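Local coordinates for ATP-dependent helicase FUN30 (Saccharomyces cerevisiae S288c, PDB 5GN1), which remodels nucleosomes at the expense of ATP, promoting DNA end resection at double-strand breaks and the organization of heterochromatin, at residues H161-C164 with T170-K173; D293-V298 with K302-T307; T308-T311 with E316-I319. One frame throughout, in Å; residues are numbered along the deposited sequence.

Contact 1: H161-C164 with T170-K173; sequences HKLC and TLSK
The flat group that meets a side chain here is the Leu171 peptide: Cys164 CB stands over one face of it, 3.4 Å from Leu171 O and nearly straight above that oxygen. The thiol lies over the same face but further out, SG coming within 3.7 Å of Leu171 O. With SG turned beside its own backbone N (chi1 -57°), the sulfur also runs alongside the first carbon of the leucine, 3.9 Å from Leu171 CB. Leu171 reaches further back along the helix with one methyl, CD1, which touches Leu163 CG at 4.2 Å; its extended outer half, chi2 176°, carries that methyl there. The join is small, part carbon and sulfur on a carbonyl and part apolar side chains. The alpha carbons of Cys164 and Leu171 are 4.8 Å apart. Polar groups find partners nearby: Cys164 O accepts from Gln175 NE2, and His161 ND1 is bonded to Leu176 N. The contact closes the tight turn between helix 157-166 and the short helix 168-171, in a helical region away from the parallel sheet. Helix 123-133 touches both partners, Met129 on Cys164, and Ala132 and Ile133 on Leu171.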
ATOM      1  N   HIS A 161      -1.061   8.255 -13.194  1.00 21.96           N
ATOM      2  CA  HIS A 161       0.312   8.325 -13.670  1.00 25.28           C
ATOM      3  C   HIS A 161       0.648   7.145 -14.580  1.00 32.01           C
ATOM      4  O   HIS A 161       1.228   7.325 -15.660  1.00 26.90           O
ATOM      5  CB  HIS A 161       1.284   8.378 -12.497  1.00 27.12           C
ATOM      6  CG  HIS A 161       2.710   8.219 -12.918  1.00 26.03           C
ATOM      7  ND1 HIS A 161       3.369   9.174 -13.664  1.00 28.82           N
ATOM      8  CD2 HIS A 161       3.582   7.196 -12.757  1.00 30.26           C
ATOM      9  CE1 HIS A 161       4.599   8.762 -13.912  1.00 34.38           C
ATOM     10  NE2 HIS A 161       4.752   7.562 -13.378  1.00 37.83           N
ATOM     11  N   LYS A 162       0.303   5.921 -14.160  1.00 29.56           N
ATOM     12  CA  LYS A 162       0.600   4.772 -15.014  1.00 29.96           C
ATOM     13  C   LYS A 162      -0.213   4.813 -16.305  1.00 28.51           C
ATOM     14  O   LYS A 162       0.289   4.417 -17.359  1.00 35.00           O
ATOM     15  CB  LYS A 162       0.364   3.461 -14.264  1.00 29.47           C
ATOM     16  CG  LYS A 162       1.312   3.238 -13.080  1.00 35.46           C
ATOM     17  CD  LYS A 162       2.793   3.282 -13.483  1.00 39.30           C
ATOM     18  CE  LYS A 162       3.228   2.009 -14.195  1.00 42.44           C
ATOM     19  NZ  LYS A 162       4.685   1.998 -14.506  1.00 48.59           N
ATOM     20  N   LEU A 163      -1.451   5.311 -16.259  1.00 30.84           N
ATOM     21  CA  LEU A 163      -2.211   5.485 -17.496  1.00 32.16           C
ATOM     22  C   LEU A 163      -1.498   6.431 -18.463  1.00 40.74           C
ATOM     23  O   LEU A 163      -1.511   6.216 -19.684  1.00 42.36           O
ATOM     24  CB  LEU A 163      -3.611   6.005 -17.190  1.00 32.85           C
ATOM     25  CG  LEU A 163      -4.562   6.182 -18.380  1.00 38.87           C
ATOM     26  CD1 LEU A 163      -4.929   4.842 -18.990  1.00 42.09           C
ATOM     27  CD2 LEU A 163      -5.802   6.960 -17.979  1.00 34.48           C
ATOM     28  N   CYS A 164      -0.879   7.492 -17.936  1.00 37.87           N
ATOM     29  CA  CYS A 164      -0.135   8.410 -18.792  1.00 40.37           C
ATOM     30  C   CYS A 164       1.150   7.768 -19.299  1.00 36.37           C
ATOM     31  O   CYS A 164       1.613   8.091 -20.398  1.00 47.73           O
ATOM     32  CB  CYS A 164       0.176   9.714 -18.043  1.00 27.25           C
ATOM     33  SG  CYS A 164      -1.228  10.602 -17.397  1.00 35.47           S
ATOM     34  N   THR A 170      -0.554  10.863 -26.026  1.00 49.50           N
ATOM     35  CA  THR A 170      -1.647  11.756 -25.686  1.00 51.44           C
ATOM     36  C   THR A 170      -1.596  12.268 -24.253  1.00 46.34           C
ATOM     37  O   THR A 170      -2.188  13.315 -23.963  1.00 48.87           O
ATOM     38  CB  THR A 170      -2.991  11.053 -25.918  1.00 53.87           C
ATOM     39  OG1 THR A 170      -2.950  10.368 -27.174  1.00 64.36           O
ATOM     40  CG2 THR A 170      -4.099  12.055 -25.971  1.00 56.29           C
ATOM     41  N   LEU A 171      -0.896  11.580 -23.360  1.00 49.74           N
ATOM     42  CA  LEU A 171      -0.979  11.904 -21.950  1.00 44.75           C
ATOM     43  C   LEU A 171       0.367  12.104 -21.270  1.00 43.96           C
ATOM     44  O   LEU A 171       0.384  12.464 -20.091  1.00 36.75           O
ATOM     45  CB  LEU A 171      -1.766  10.813 -21.207  1.00 41.34           C
ATOM     46  CG  LEU A 171      -3.150  10.510 -21.783  1.00 40.19           C
ATOM     47  CD1 LEU A 171      -3.802   9.348 -21.040  1.00 43.62           C
ATOM     48  CD2 LEU A 171      -4.020  11.744 -21.720  1.00 40.60           C
ATOM     49  N   SER A 172       1.484  11.894 -21.972  1.00 40.18           N
ATOM     50  CA  SER A 172       2.790  11.965 -21.320  1.00 45.59           C
ATOM     51  C   SER A 172       3.014  13.302 -20.628  1.00 40.68           C
ATOM     52  O   SER A 172       3.766  13.371 -19.650  1.00 39.10           O
ATOM     53  CB  SER A 172       3.909  11.733 -22.328  1.00 43.72           C
ATOM     54  OG  SER A 172       4.171  12.941 -23.013  1.00 42.08           O
ATOM     55  N   LYS A 173       2.388  14.373 -21.120  1.00 40.46           N
ATOM     56  CA  LYS A 173       2.552  15.674 -20.483  1.00 43.61           C
ATOM     57  C   LYS A 173       1.889  15.728 -19.115  1.00 35.26           C
ATOM     58  O   LYS A 173       2.183  16.636 -18.333  1.00 35.72           O
ATOM     59  CB  LYS A 173       2.007  16.792 -21.388  1.00 37.99           C
ATOM     60  CG  LYS A 173       0.510  17.082 -21.309  1.00 39.91           C
ATOM     61  CD  LYS A 173       0.232  18.460 -21.922  1.00 40.76           C
ATOM     62  CE  LYS A 173      -1.028  18.504 -22.769  1.00 46.41           C
ATOM     63  NZ  LYS A 173      -1.558  19.893 -22.926  1.00 44.17           N
TER

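Contact 2: D293-V298 with K302-T307; sequences DRAHRV and KEVNIT
Ala295 and His296 bend over the start of strand 304-311, where Val304 is the first strand residue. The alpha carbons of His296 and Val304 come to 6.1 Å, too far for strand pairing, and the 293-298 backbone is an irregular loop that turns back after helix 285-292. A weak backbone bond from Arg297 N to Ala295 O lies within the bend, and the Arg297 side chain folds back so that NH1 donates to Asp293 O at 3.0 Å. That oxygen lies in the guanidinium plane, while the nitrogen approaches it from above the carbonyl plane. The sequence Asp-Arg-Ala-His-Arg-Val marks this loop as part of helicase motif VI of the second RecA-like lobe; in related SF2 enzymes, arginines of this motif face the nucleotide at the cleft between the lobes. Arg294 is held by Gln290 O and Ile268 O. Val304 turns both methyls to the inside of the bend: CG1 meets Ala295 CB at 4.2 Å, while CG2 lies 3.9 Å from Ala295 O and 4.1 Å from His296 CB. Having CG anti to the backbone N (chi1 171°), His296 swings its ring away from the valine. Two groups meet the ring edge in its plane: Asp293 OD1, 3.5 Å from His296 CD2, and a water 3.1 Å from His296 ND1. The same water lies 3.0 Å from Lys302 O and so bridges the two segments. Gln300, in the intervening turn, hydrogen-bonds through its side-chain amide to Ala295 O and Lys302 N.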
ATOM      1  N   ASP A 293       8.884 -15.703   7.940  1.00 23.41           N
ATOM      2  CA  ASP A 293       9.461 -17.037   7.841  1.00 24.19           C
ATOM      3  C   ASP A 293       9.844 -17.440   6.415  1.00 23.11           C
ATOM      4  O   ASP A 293      10.320 -18.562   6.226  1.00 24.73           O
ATOM      5  CB  ASP A 293       8.500 -18.078   8.425  1.00 25.87           C
ATOM      6  CG  ASP A 293       8.376 -17.978   9.944  1.00 33.44           C
ATOM      7  OD1 ASP A 293       9.175 -17.253  10.586  1.00 34.26           O
ATOM      8  OD2 ASP A 293       7.480 -18.651  10.500  1.00 42.02           O
ATOM      9  N   ARG A 294       9.639 -16.588   5.400  1.00 24.65           N
ATOM     10  CA  ARG A 294      10.283 -16.856   4.111  1.00 20.97           C
ATOM     11  C   ARG A 294      11.797 -16.741   4.240  1.00 18.32           C
ATOM     12  O   ARG A 294      12.536 -17.439   3.542  1.00 20.72           O
ATOM     13  CB  ARG A 294       9.775 -15.899   3.017  1.00 19.76           C
ATOM     14  CG  ARG A 294       8.261 -15.944   2.727  1.00 23.86           C
ATOM     15  CD  ARG A 294       7.742 -17.371   2.603  1.00 25.15           C
ATOM     16  NE  ARG A 294       7.231 -17.867   3.881  1.00 25.78           N
ATOM     17  CZ  ARG A 294       7.060 -19.149   4.169  1.00 29.74           C
ATOM     18  NH1 ARG A 294       7.397 -20.077   3.276  1.00 29.27           N
ATOM     19  NH2 ARG A 294       6.574 -19.502   5.355  1.00 28.26           N
ATOM     20  N   ALA A 295      12.265 -15.889   5.147  1.00 17.93           N
ATOM     21  CA  ALA A 295      13.672 -15.706   5.471  1.00 18.49           C
ATOM     22  C   ALA A 295      14.096 -16.497   6.701  1.00 22.50           C
ATOM     23  O   ALA A 295      15.182 -17.094   6.711  1.00 19.69           O
ATOM     24  CB  ALA A 295      13.965 -14.217   5.706  1.00 17.56           C
ATOM     25  N   HIS A 296      13.251 -16.521   7.734  1.00 19.51           N
ATOM     26  CA  HIS A 296      13.570 -17.179   9.003  1.00 25.29           C
ATOM     27  C   HIS A 296      13.048 -18.604   8.927  1.00 29.16           C
ATOM     28  O   HIS A 296      11.922 -18.902   9.331  1.00 30.16           O
ATOM     29  CB  HIS A 296      12.978 -16.418  10.185  1.00 24.12           C
ATOM     30  CG  HIS A 296      13.095 -17.153  11.487  1.00 30.66           C
ATOM     31  ND1 HIS A 296      14.301 -17.329  12.135  1.00 31.22           N
ATOM     32  CD2 HIS A 296      12.166 -17.793  12.237  1.00 33.25           C
ATOM     33  CE1 HIS A 296      14.105 -18.034  13.235  1.00 34.09           C
ATOM     34  NE2 HIS A 296      12.820 -18.332  13.317  1.00 35.38           N
ATOM     35  N   ARG A 297      13.877 -19.496   8.388  1.00 25.42           N
ATOM     36  CA  ARG A 297      13.485 -20.881   8.177  1.00 26.77           C
ATOM     37  C   ARG A 297      14.749 -21.715   8.024  1.00 24.87           C
ATOM     38  O   ARG A 297      15.863 -21.191   7.944  1.00 22.53           O
ATOM     39  CB  ARG A 297      12.572 -21.026   6.952  1.00 23.94           C
ATOM     40  CG  ARG A 297      13.260 -20.611   5.641  1.00 24.36           C
ATOM     41  CD  ARG A 297      12.327 -20.628   4.445  1.00 26.03           C
ATOM     42  NE  ARG A 297      11.707 -21.933   4.229  1.00 27.62           N
ATOM     43  CZ  ARG A 297      10.454 -22.230   4.570  1.00 34.73           C
ATOM     44  NH1 ARG A 297       9.682 -21.316   5.151  1.00 30.94           N
ATOM     45  NH2 ARG A 297       9.978 -23.446   4.339  1.00 43.41           N
ATOM     46  N   VAL A 298      14.550 -23.032   7.978  1.00 34.81           N
ATOM     47  CA  VAL A 298      15.667 -23.965   7.876  1.00 39.48           C
ATOM     48  C   VAL A 298      16.490 -23.641   6.640  1.00 31.87           C
ATOM     49  O   VAL A 298      15.952 -23.442   5.544  1.00 32.28           O
ATOM     50  CB  VAL A 298      15.145 -25.409   7.857  1.00 39.18           C
ATOM     51  CG1 VAL A 298      16.295 -26.393   7.717  1.00 38.40           C
ATOM     52  CG2 VAL A 298      14.345 -25.694   9.123  1.00 40.41           C
ATOM     53  N   LYS A 302      22.013 -16.723   9.129  1.00 21.39           N
ATOM     54  CA  LYS A 302      22.196 -15.499   9.885  1.00 23.99           C
ATOM     55  C   LYS A 302      20.956 -15.223  10.724  1.00 27.52           C
ATOM     56  O   LYS A 302      19.882 -15.778  10.476  1.00 22.50           O
ATOM     57  CB  LYS A 302      22.483 -14.327   8.944  1.00 27.04           C
ATOM     58  CG  LYS A 302      23.677 -14.566   8.039  1.00 25.51           C
ATOM     59  CD  LYS A 302      23.906 -13.376   7.126  1.00 28.76           C
ATOM     60  CE  LYS A 302      25.079 -13.614   6.172  1.00 34.34           C
ATOM     61  NZ  LYS A 302      25.247 -12.456   5.257  1.00 40.50           N
ATOM     62  N   GLU A 303      21.116 -14.366  11.737  1.00 20.86           N
ATOM     63  CA  GLU A 303      19.955 -13.870  12.462  1.00 25.07           C
ATOM     64  C   GLU A 303      19.117 -13.006  11.526  1.00 22.63           C
ATOM     65  O   GLU A 303      19.658 -12.260  10.706  1.00 25.72           O
ATOM     66  CB  GLU A 303      20.386 -13.072  13.699  1.00 30.30           C
ATOM     67  CG  GLU A 303      20.947 -13.960  14.824  1.00 33.33           C
ATOM     68  CD  GLU A 303      21.315 -13.194  16.096  1.00 42.83           C
ATOM     69  OE1 GLU A 303      20.890 -12.030  16.269  1.00 43.44           O
ATOM     70  OE2 GLU A 303      22.030 -13.776  16.941  1.00 52.97           O
ATOM     71  N   VAL A 304      17.794 -13.126  11.627  1.00 24.14           N
ATOM     72  CA  VAL A 304      16.868 -12.410  10.752  1.00 19.60           C
ATOM     73  C   VAL A 304      16.258 -11.253  11.527  1.00 28.44           C
ATOM     74  O   VAL A 304      15.717 -11.443  12.625  1.00 26.34           O
ATOM     75  CB  VAL A 304      15.781 -13.348  10.196  1.00 21.38           C
ATOM     76  CG1 VAL A 304      14.631 -12.549   9.529  1.00 19.60           C
ATOM     77  CG2 VAL A 304      16.401 -14.337   9.218  1.00 21.99           C
ATOM     78  N   ASN A 305      16.346 -10.051  10.964  1.00 22.63           N
ATOM     79  CA  ASN A 305      15.802  -8.857  11.588  1.00 21.07           C
ATOM     80  C   ASN A 305      14.566  -8.408  10.825  1.00 21.30           C
ATOM     81  O   ASN A 305      14.611  -8.233   9.604  1.00 19.97           O
ATOM     82  CB  ASN A 305      16.839  -7.745  11.635  1.00 21.75           C
ATOM     83  CG  ASN A 305      17.836  -7.940  12.762  1.00 36.64           C
ATOM     84  OD1 ASN A 305      18.941  -8.453  12.554  1.00 34.73           O
ATOM     85  ND2 ASN A 305      17.442  -7.548  13.968  1.00 32.32           N
ATOM     86  N   ILE A 306      13.469  -8.224  11.548  1.00 20.03           N
ATOM     87  CA  ILE A 306      12.170  -7.919  10.956  1.00 18.82           C
ATOM     88  C   ILE A 306      11.704  -6.578  11.504  1.00 20.10           C
ATOM     89  O   ILE A 306      11.692  -6.372  12.720  1.00 22.78           O
ATOM     90  CB  ILE A 306      11.150  -9.033  11.254  1.00 22.03           C
ATOM     91  CG1 ILE A 306      11.620 -10.356  10.652  1.00 24.49           C
ATOM     92  CG2 ILE A 306       9.761  -8.666  10.735  1.00 20.37           C
ATOM     93  CD1 ILE A 306      11.582 -11.472  11.618  1.00 22.77           C
ATOM     94  N   THR A 307      11.352  -5.652  10.613  1.00 17.79           N
ATOM     95  CA  THR A 307      10.932  -4.317  11.019  1.00 19.90           C
ATOM     96  C   THR A 307       9.564  -4.010  10.416  1.00 28.49           C
ATOM     97  O   THR A 307       9.384  -4.106   9.196  1.00 20.53           O
ATOM     98  CB  THR A 307      11.966  -3.262  10.594  1.00 21.66           C
ATOM     99  OG1 THR A 307      13.227  -3.564  11.212  1.00 24.29           O
ATOM    100  CG2 THR A 307      11.518  -1.844  11.013  1.00 25.70           C
TER
HETATM  101  O   HOH W   1      17.220 -16.504  11.648  1.00 31.95           O

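Contact 3: T308-T311 with E316-I319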
ATOM      1  N   THR A 308       8.606  -3.642  11.266  1.00 24.50           N
ATOM      2  CA  THR A 308       7.278  -3.231  10.821  1.00 20.13           C
ATOM      3  C   THR A 308       7.180  -1.715  10.883  1.00 19.67           C
ATOM      4  O   THR A 308       7.485  -1.112  11.920  1.00 24.80           O
ATOM      5  CB  THR A 308       6.187  -3.869  11.678  1.00 23.46           C
ATOM      6  OG1 THR A 308       6.288  -5.288  11.576  1.00 25.71           O
ATOM      7  CG2 THR A 308       4.802  -3.434  11.195  1.00 27.13           C
ATOM      8  N   LEU A 309       6.806  -1.104   9.758  1.00 21.17           N
ATOM      9  CA  LEU A 309       6.647   0.338   9.669  1.00 21.83           C
ATOM     10  C   LEU A 309       5.268   0.717  10.179  1.00 21.04           C
ATOM     11  O   LEU A 309       4.266   0.165   9.721  1.00 19.75           O
ATOM     12  CB  LEU A 309       6.796   0.813   8.220  1.00 22.93           C
ATOM     13  CG  LEU A 309       8.097   0.443   7.523  1.00 20.76           C
ATOM     14  CD1 LEU A 309       8.181   1.125   6.158  1.00 20.03           C
ATOM     15  CD2 LEU A 309       9.251   0.849   8.409  1.00 20.21           C
ATOM     16  N   ILE A 310       5.215   1.664  11.115  1.00 24.26           N
ATOM     17  CA  ILE A 310       3.966   2.061  11.754  1.00 24.70           C
ATOM     18  C   ILE A 310       3.900   3.579  11.775  1.00 25.56           C
ATOM     19  O   ILE A 310       4.767   4.232  12.371  1.00 25.35           O
ATOM     20  CB  ILE A 310       3.841   1.502  13.178  1.00 27.55           C
ATOM     21  CG1 ILE A 310       3.740  -0.018  13.126  1.00 25.66           C
ATOM     22  CG2 ILE A 310       2.616   2.111  13.888  1.00 30.68           C
ATOM     23  CD1 ILE A 310       3.288  -0.668  14.425  1.00 34.50           C
ATOM     24  N   THR A 311       2.882   4.141  11.122  1.00 23.62           N
ATOM     25  CA  THR A 311       2.673   5.580  11.155  1.00 28.56           C
ATOM     26  C   THR A 311       2.057   5.984  12.492  1.00 29.50           C
ATOM     27  O   THR A 311       1.013   5.454  12.898  1.00 24.60           O
ATOM     28  CB  THR A 311       1.797   6.023   9.990  1.00 24.05           C
ATOM     29  OG1 THR A 311       2.528   5.845   8.761  1.00 25.86           O
ATOM     30  CG2 THR A 311       1.435   7.498  10.149  1.00 22.33           C
ATOM     31  N   GLU A 316      -2.950   2.827  12.149  1.00 26.18           N
ATOM     32  CA  GLU A 316      -2.000   1.716  12.228  1.00 26.72           C
ATOM     33  C   GLU A 316      -1.622   1.412  13.672  1.00 28.52           C
ATOM     34  O   GLU A 316      -1.359   0.257  14.015  1.00 28.60           O
ATOM     35  CB  GLU A 316      -0.751   2.027  11.402  1.00 27.56           C
ATOM     36  CG  GLU A 316      -1.019   2.041   9.884  1.00 25.60           C
ATOM     37  CD  GLU A 316       0.263   2.059   9.047  1.00 30.73           C
ATOM     38  OE1 GLU A 316       1.292   2.574   9.529  1.00 28.47           O
ATOM     39  OE2 GLU A 316       0.237   1.531   7.913  1.00 29.76           O
ATOM     40  N   GLU A 317      -1.593   2.436  14.530  1.00 26.57           N
ATOM     41  CA  GLU A 317      -1.389   2.195  15.954  1.00 33.98           C
ATOM     42  C   GLU A 317      -2.525   1.362  16.540  1.00 35.02           C
ATOM     43  O   GLU A 317      -2.281   0.417  17.296  1.00 29.76           O
ATOM     44  CB  GLU A 317      -1.234   3.528  16.692  1.00 31.94           C
ATOM     45  CG  GLU A 317       0.045   4.271  16.318  1.00 33.21           C
ATOM     46  CD  GLU A 317       0.301   5.515  17.166  1.00 40.89           C
ATOM     47  OE1 GLU A 317      -0.359   6.554  16.949  1.00 36.46           O
ATOM     48  OE2 GLU A 317       1.158   5.441  18.070  1.00 49.97           O
ATOM     49  N   LYS A 318      -3.779   1.680  16.179  1.00 29.94           N
ATOM     50  CA  LYS A 318      -4.915   0.896  16.661  1.00 28.88           C
ATOM     51  C   LYS A 318      -4.861  -0.533  16.145  1.00 33.94           C
ATOM     52  O   LYS A 318      -5.199  -1.480  16.867  1.00 31.89           O
ATOM     53  CB  LYS A 318      -6.228   1.555  16.231  1.00 30.41           C
ATOM     54  CG  LYS A 318      -6.395   2.963  16.747  1.00 33.92           C
ATOM     55  CD  LYS A 318      -6.253   2.978  18.244  1.00 41.01           C
ATOM     56  CE  LYS A 318      -5.641   4.277  18.733  1.00 41.93           C
ATOM     57  NZ  LYS A 318      -5.456   4.228  20.208  1.00 49.43           N
ATOM     58  N   ILE A 319      -4.459  -0.708  14.886  1.00 31.18           N
ATOM     59  CA  ILE A 319      -4.368  -2.056  14.332  1.00 30.39           C
ATOM     60  C   ILE A 319      -3.265  -2.853  15.025  1.00 34.43           C
ATOM     61  O   ILE A 319      -3.426  -4.047  15.303  1.00 37.70           O
ATOM     62  CB  ILE A 319      -4.175  -1.975  12.805  1.00 30.58           C
ATOM     63  CG1 ILE A 319      -5.489  -1.513  12.164  1.00 29.89           C
ATOM     64  CG2 ILE A 319      -3.702  -3.324  12.223  1.00 31.91           C
ATOM     65  CD1 ILE A 319      -5.401  -1.261  10.679  1.00 27.65           C
TER
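Glu316, on the first turn of helix 315-322, reaches back to the end of the strand and takes the amide of Thr311. The bond from Thr311 N to Glu316 OE1 is short, 2.7 Å, and almost straight; the donor meets the oxygen nearly end-on, along the carboxylate C-O bond. The side chain spans the gap because CG lies anti to the carbonyl carbon (chi1 -69°) and the chain is stretched beyond it (chi2 -168°). On the way its CB passes Ile310 CG2 at 4.2 Å, the two side chains running in opposite directions. Ile310 holds CG2 anti to its backbone N (chi1 to CG1 -66°), which points this methyl at Glu316 and Glu317. OE1 also lies 3.5 Å from Thr311 CB, at the root of a side chain whose hydroxyl is bonded to Ser111 O. The second oxygen, OE2, forms a salt bridge with Lys186, and that lysine also bonds to Leu309 O. Strand carbonyl, lysine, carboxylate and strand amide are thus linked in a polar chain; Glu316 is buried, and these partners would probably favour its ionised form.

Glu317 leans on the neighbouring side of the turn. Its CG rests 3.7 Å from Thr311 O and 4.1 Å from Ile310 CG2. Its carboxylate turns back to receive Asp313 N within the connecting turn. Ser314 OG bonds to both Thr311 O and Glu316 N, joining the strand end to the helix start. Together these bonds shape a tight strand-to-helix turn at the C-terminal end of strand 304-311, which runs second in the sheet, between the parallel strands 49-56 and 275-278. Helix 315-322 packs against helix 345-359 through Lys318 and Ile319.

From the N terminus, the chain first supplies strand 49-56 of the sheet and then enters a run of helices, where contact 1 closes the short turn between helices 157-166 and 168-171. The core of the RecA-like lobe follows. Contact 2 closes the loop from helix 285-292 into strand 304-311, and contact 3 closes the turn that leads from this strand into helix 315-322. The three are in series, with none nested or crossed. Contacts 2 and 3 adjoin at Thr307 and Thr308; they share strand 304-311, and their centres are 21 Å apart. Contact 1 lies on the other side of the chain's centre, 40 Å and 33 Å from them, centre to centre.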